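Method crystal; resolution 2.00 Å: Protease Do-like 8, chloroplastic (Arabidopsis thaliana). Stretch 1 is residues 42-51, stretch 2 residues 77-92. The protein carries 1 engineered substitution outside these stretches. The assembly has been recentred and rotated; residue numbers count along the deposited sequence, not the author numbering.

Stretch 1 42-51: VVNIFDVTLR
Stretch 2 77-92: YIVTNYHVIGNALSRN

Stretch 1 runs as a strand from Val42 to Asp47. A type I beta turn from Asp47 to Leu50 follows, closed by Leu50 N to Asp47 O at 3.2 Å. Val48 (phi/psi -67/-16) and Thr49 (-88/-4) form its corners. Stretch 2 begins as a strand, Tyr77 to Thr80. Tyr82 to Val84 have helical phi/psi without the regular bonds. Ile85 (-112/34) is the N-cap residue of the helix starting at Gly86, where Leu89 N bonds Ile85 O at 3.0 Å.

The strand axes approach to 8.8 Å and cross at -76°, so the strands meet through side chains. The first strand and the helix approach to 8.9 Å, with 45° between their directions. In register, Val43 CA lies 8.2 Å from Ile78 CA, Asp47 CA 5.2 Å from Ile85 CA, and Thr49 CA 5.6 Å from Ala88 CA. The contact buries 539 Å², both sides summed.

Val43, Ile45 and Asp47 point toward stretch 2, while Phe46 points away, as strand alternation requires. Val43 (m) places CG2 3.8 Å from Ile78 CG2. Ile78 is m, m. Ile45 (m, t) has the largest covered area. Its CD1 reaches Ile78 CG2 at 4.0 Å, Thr80 CB at 3.5 Å and Val84 CG2 at 4.4 Å; its CG2 meets Ile85 CG2 at 3.8 Å. Thr80 is t, Val84 m, and Ile85 p, t. The branched valine and isoleucine side chains suit a buried apolar layer. Thr80 adds its CB to it, and its OG1 is hydrogen-bonded elsewhere in the structure.

Asp47 joins the turn to the helix start. Its chi1 is t and chi2 is -38°. OD2 accepts a hydrogen bond from Ala88 N at 2.7 Å, with an N-H...O angle of 150°. This satisfies an amide in the first turn of the helix. OD1 accepts from Thr49 N at 2.7 Å and from Thr49 OG1 at 2.6 Å. The carboxylate therefore binds the helix and its own turn together. The small Ala88 side chain lets the turn come close: its CB is 3.3 Å from Asp47 OD1.

Thr49 is p and points toward the helix. Its OG1 gives its proton to Asp47 and accepts a hydrogen bond from Asn87 ND2 at 3.0 Å. Asn87 has chi1 t and chi2 52°. Leu50 (m, t) starts sideways, but its end comes nearer, with CD2 3.9 Å from Asn87 ND2. Arg91 (m, t, t, chi4 -165°) extends toward the turn. Thr49 CG2 covers one face of its guanidinium, 3.7 Å from Arg91 NH1.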

# COMPACT_ATOMS: atom_id res chain seq x y z
N VAL A 42 4.88 -32.16 -18.29
CA VAL A 42 5.01 -30.82 -17.75
C VAL A 42 6.43 -30.63 -17.22
O VAL A 42 6.83 -31.23 -16.21
CB VAL A 42 3.97 -30.55 -16.66
CG1 VAL A 42 4.07 -29.10 -16.21
CG2 VAL A 42 2.56 -30.83 -17.20
N VAL A 43 7.21 -29.82 -17.94
CA VAL A 43 8.62 -29.65 -17.60
C VAL A 43 8.83 -28.40 -16.76
O VAL A 43 7.93 -27.57 -16.62
CB VAL A 43 9.52 -29.55 -18.86
CG1 VAL A 43 9.38 -30.79 -19.72
CG2 VAL A 43 9.21 -28.29 -19.67
N ASN A 44 10.02 -28.29 -16.18
CA ASN A 44 10.43 -27.09 -15.47
C ASN A 44 11.47 -26.31 -16.28
O ASN A 44 12.41 -26.88 -16.83
CB ASN A 44 11.00 -27.47 -14.09
CG ASN A 44 11.78 -26.34 -13.46
OD1 ASN A 44 11.21 -25.36 -12.98
ND2 ASN A 44 13.10 -26.48 -13.45
N ILE A 45 11.28 -24.99 -16.35
CA ILE A 45 12.19 -24.12 -17.09
C ILE A 45 12.75 -23.02 -16.19
O ILE A 45 11.98 -22.23 -15.61
CB ILE A 45 11.48 -23.44 -18.29
CG1 ILE A 45 10.91 -24.50 -19.24
CG2 ILE A 45 12.43 -22.49 -19.02
CD1 ILE A 45 9.93 -23.96 -20.28
N PHE A 46 14.07 -22.99 -16.05
CA PHE A 46 14.77 -21.88 -15.42
C PHE A 46 15.46 -21.02 -16.48
O PHE A 46 16.24 -21.52 -17.28
CB PHE A 46 15.79 -22.37 -14.38
CG PHE A 46 15.17 -22.93 -13.12
CD1 PHE A 46 14.42 -22.12 -12.28
CD2 PHE A 46 15.33 -24.26 -12.78
CE1 PHE A 46 13.85 -22.62 -11.12
CE2 PHE A 46 14.77 -24.78 -11.62
CZ PHE A 46 14.02 -23.95 -10.79
N ASP A 47 15.16 -19.71 -16.48
CA ASP A 47 15.85 -18.75 -17.35
C ASP A 47 17.32 -18.68 -16.93
O ASP A 47 17.63 -18.35 -15.78
CB ASP A 47 15.19 -17.37 -17.22
CG ASP A 47 15.77 -16.33 -18.18
OD1 ASP A 47 17.01 -16.33 -18.43
OD2 ASP A 47 14.99 -15.49 -18.69
N VAL A 48 18.22 -19.00 -17.85
CA VAL A 48 19.64 -19.05 -17.47
C VAL A 48 20.21 -17.68 -17.11
O VAL A 48 21.28 -17.59 -16.50
CB VAL A 48 20.55 -19.72 -18.53
CG1 VAL A 48 20.14 -21.18 -18.76
CG2 VAL A 48 20.57 -18.93 -19.84
N THR A 49 19.51 -16.60 -17.47
CA THR A 49 20.05 -15.26 -17.23
C THR A 49 19.68 -14.70 -15.85
O THR A 49 20.10 -13.61 -15.48
CB THR A 49 19.63 -14.25 -18.33
OG1 THR A 49 18.21 -14.08 -18.31
CG2 THR A 49 20.08 -14.74 -19.70
N LEU A 50 18.87 -15.46 -15.11
CA LEU A 50 18.47 -15.05 -13.78
C LEU A 50 19.30 -15.70 -12.68
O LEU A 50 19.94 -16.74 -12.91
CB LEU A 50 17.00 -15.38 -13.55
CG LEU A 50 16.02 -14.44 -14.24
CD1 LEU A 50 14.61 -14.96 -14.10
CD2 LEU A 50 16.16 -13.04 -13.67
N ARG A 51 19.29 -15.10 -11.50
CA ARG A 51 19.95 -15.65 -10.32
C ARG A 51 18.97 -15.72 -9.15
O ARG A 51 17.90 -15.09 -9.20
CB ARG A 51 21.15 -14.81 -9.95
N TYR A 77 10.85 -30.52 -28.70
CA TYR A 77 10.27 -29.18 -28.71
C TYR A 77 9.47 -28.93 -27.44
O TYR A 77 8.63 -29.73 -27.06
CB TYR A 77 9.43 -28.95 -29.97
CG TYR A 77 10.28 -28.81 -31.22
CD1 TYR A 77 11.09 -27.70 -31.41
CD2 TYR A 77 10.29 -29.81 -32.19
CE1 TYR A 77 11.90 -27.58 -32.54
CE2 TYR A 77 11.08 -29.70 -33.33
CZ TYR A 77 11.88 -28.58 -33.50
OH TYR A 77 12.67 -28.46 -34.62
N ILE A 78 9.76 -27.80 -26.79
CA ILE A 78 9.15 -27.45 -25.51
C ILE A 78 8.37 -26.16 -25.69
O ILE A 78 8.90 -25.20 -26.25
CB ILE A 78 10.23 -27.18 -24.43
CG1 ILE A 78 11.14 -28.40 -24.27
CG2 ILE A 78 9.57 -26.80 -23.11
CD1 ILE A 78 10.39 -29.69 -24.00
N VAL A 79 7.13 -26.12 -25.21
CA VAL A 79 6.32 -24.91 -25.31
C VAL A 79 6.11 -24.27 -23.94
O VAL A 79 5.85 -24.97 -22.95
CB VAL A 79 4.95 -25.20 -25.96
CG1 VAL A 79 4.03 -23.96 -25.90
CG2 VAL A 79 5.13 -25.65 -27.38
N THR A 80 6.25 -22.94 -23.88
CA THR A 80 6.08 -22.20 -22.62
C THR A 80 5.61 -20.78 -22.91
O THR A 80 5.44 -20.40 -24.07
CB THR A 80 7.40 -22.16 -21.82
OG1 THR A 80 7.15 -21.71 -20.48
CG2 THR A 80 8.41 -21.24 -22.50
N ASN A 81 5.42 -19.98 -21.86
CA ASN A 81 5.19 -18.55 -22.06
C ASN A 81 6.49 -17.83 -22.45
O ASN A 81 7.58 -18.18 -22.00
CB ASN A 81 4.66 -17.87 -20.80
CG ASN A 81 3.22 -18.23 -20.49
OD1 ASN A 81 2.91 -18.64 -19.37
ND2 ASN A 81 2.34 -18.08 -21.47
N TYR A 82 6.33 -16.82 -23.30
CA TYR A 82 7.39 -15.87 -23.60
C TYR A 82 7.89 -15.34 -22.25
O TYR A 82 9.09 -15.25 -22.02
CB TYR A 82 6.82 -14.75 -24.47
CG TYR A 82 7.81 -13.68 -24.93
CD1 TYR A 82 8.17 -13.58 -26.27
CD2 TYR A 82 8.33 -12.75 -24.05
CE1 TYR A 82 9.05 -12.60 -26.71
CE2 TYR A 82 9.21 -11.77 -24.47
CZ TYR A 82 9.57 -11.70 -25.81
OH TYR A 82 10.45 -10.73 -26.24
N HIS A 83 6.96 -15.04 -21.35
CA HIS A 83 7.32 -14.46 -20.06
C HIS A 83 8.18 -15.34 -19.15
O HIS A 83 8.95 -14.79 -18.36
CB HIS A 83 6.06 -14.01 -19.28
CG HIS A 83 6.38 -13.26 -18.03
ND1 HIS A 83 6.21 -13.80 -16.77
CD2 HIS A 83 6.88 -12.02 -17.84
CE1 HIS A 83 6.59 -12.91 -15.86
NE2 HIS A 83 6.99 -11.82 -16.49
N VAL A 84 8.08 -16.67 -19.22
CA VAL A 84 8.90 -17.46 -18.30
C VAL A 84 10.40 -17.35 -18.64
O VAL A 84 11.25 -17.47 -17.76
CB VAL A 84 8.47 -18.95 -18.16
CG1 VAL A 84 6.96 -19.08 -17.94
CG2 VAL A 84 8.96 -19.78 -19.31
N ILE A 85 10.71 -17.10 -19.91
CA ILE A 85 12.08 -16.79 -20.28
C ILE A 85 12.23 -15.35 -20.74
O ILE A 85 13.03 -15.06 -21.62
CB ILE A 85 12.63 -17.75 -21.36
CG1 ILE A 85 11.69 -17.82 -22.56
CG2 ILE A 85 12.85 -19.12 -20.78
CD1 ILE A 85 12.40 -18.19 -23.86
N GLY A 86 11.45 -14.45 -20.14
CA GLY A 86 11.37 -13.07 -20.58
C GLY A 86 12.69 -12.34 -20.47
O GLY A 86 13.09 -11.57 -21.36
N ASN A 87 13.39 -12.56 -19.36
CA ASN A 87 14.67 -11.90 -19.17
C ASN A 87 15.68 -12.31 -20.23
O ASN A 87 16.38 -11.47 -20.79
CB ASN A 87 15.25 -12.14 -17.79
CG ASN A 87 16.25 -11.06 -17.40
OD1 ASN A 87 15.95 -9.87 -17.48
ND2 ASN A 87 17.46 -11.48 -17.01
N ALA A 88 15.76 -13.60 -20.52
CA ALA A 88 16.68 -14.06 -21.56
C ALA A 88 16.29 -13.48 -22.93
O ALA A 88 17.14 -13.06 -23.70
CB ALA A 88 16.73 -15.57 -21.60
N LEU A 89 14.98 -13.43 -23.22
CA LEU A 89 14.52 -12.96 -24.52
C LEU A 89 14.77 -11.48 -24.73
O LEU A 89 14.94 -11.02 -25.87
CB LEU A 89 13.03 -13.27 -24.71
CG LEU A 89 12.70 -14.75 -24.92
CD1 LEU A 89 11.19 -15.00 -24.88
CD2 LEU A 89 13.32 -15.27 -26.22
N SER A 90 14.81 -10.72 -23.64
CA SER A 90 15.05 -9.28 -23.71
C SER A 90 16.46 -8.98 -24.18
O SER A 90 16.73 -7.92 -24.74
CB SER A 90 14.82 -8.63 -22.35
OG SER A 90 15.85 -8.98 -21.44
N ARG A 91 17.39 -9.91 -23.95
CA ARG A 91 18.78 -9.65 -24.33
C ARG A 91 19.06 -10.02 -25.77
O ARG A 91 20.22 -10.26 -26.15
CB ARG A 91 19.73 -10.40 -23.40
CG ARG A 91 19.59 -10.03 -21.94
CD ARG A 91 20.47 -10.92 -21.10
NE ARG A 91 20.51 -10.54 -19.70
CZ ARG A 91 21.42 -10.99 -18.84
NH1 ARG A 91 22.36 -11.82 -19.26
NH2 ARG A 91 21.40 -10.60 -17.57
N ASN A 92 18.01 -10.07 -26.59
CA ASN A 92 18.16 -10.31 -28.02
C ASN A 92 18.94 -11.58 -28.37
O ASN A 92 19.85 -11.53 -29.18
CB ASN A 92 18.80 -9.09 -28.69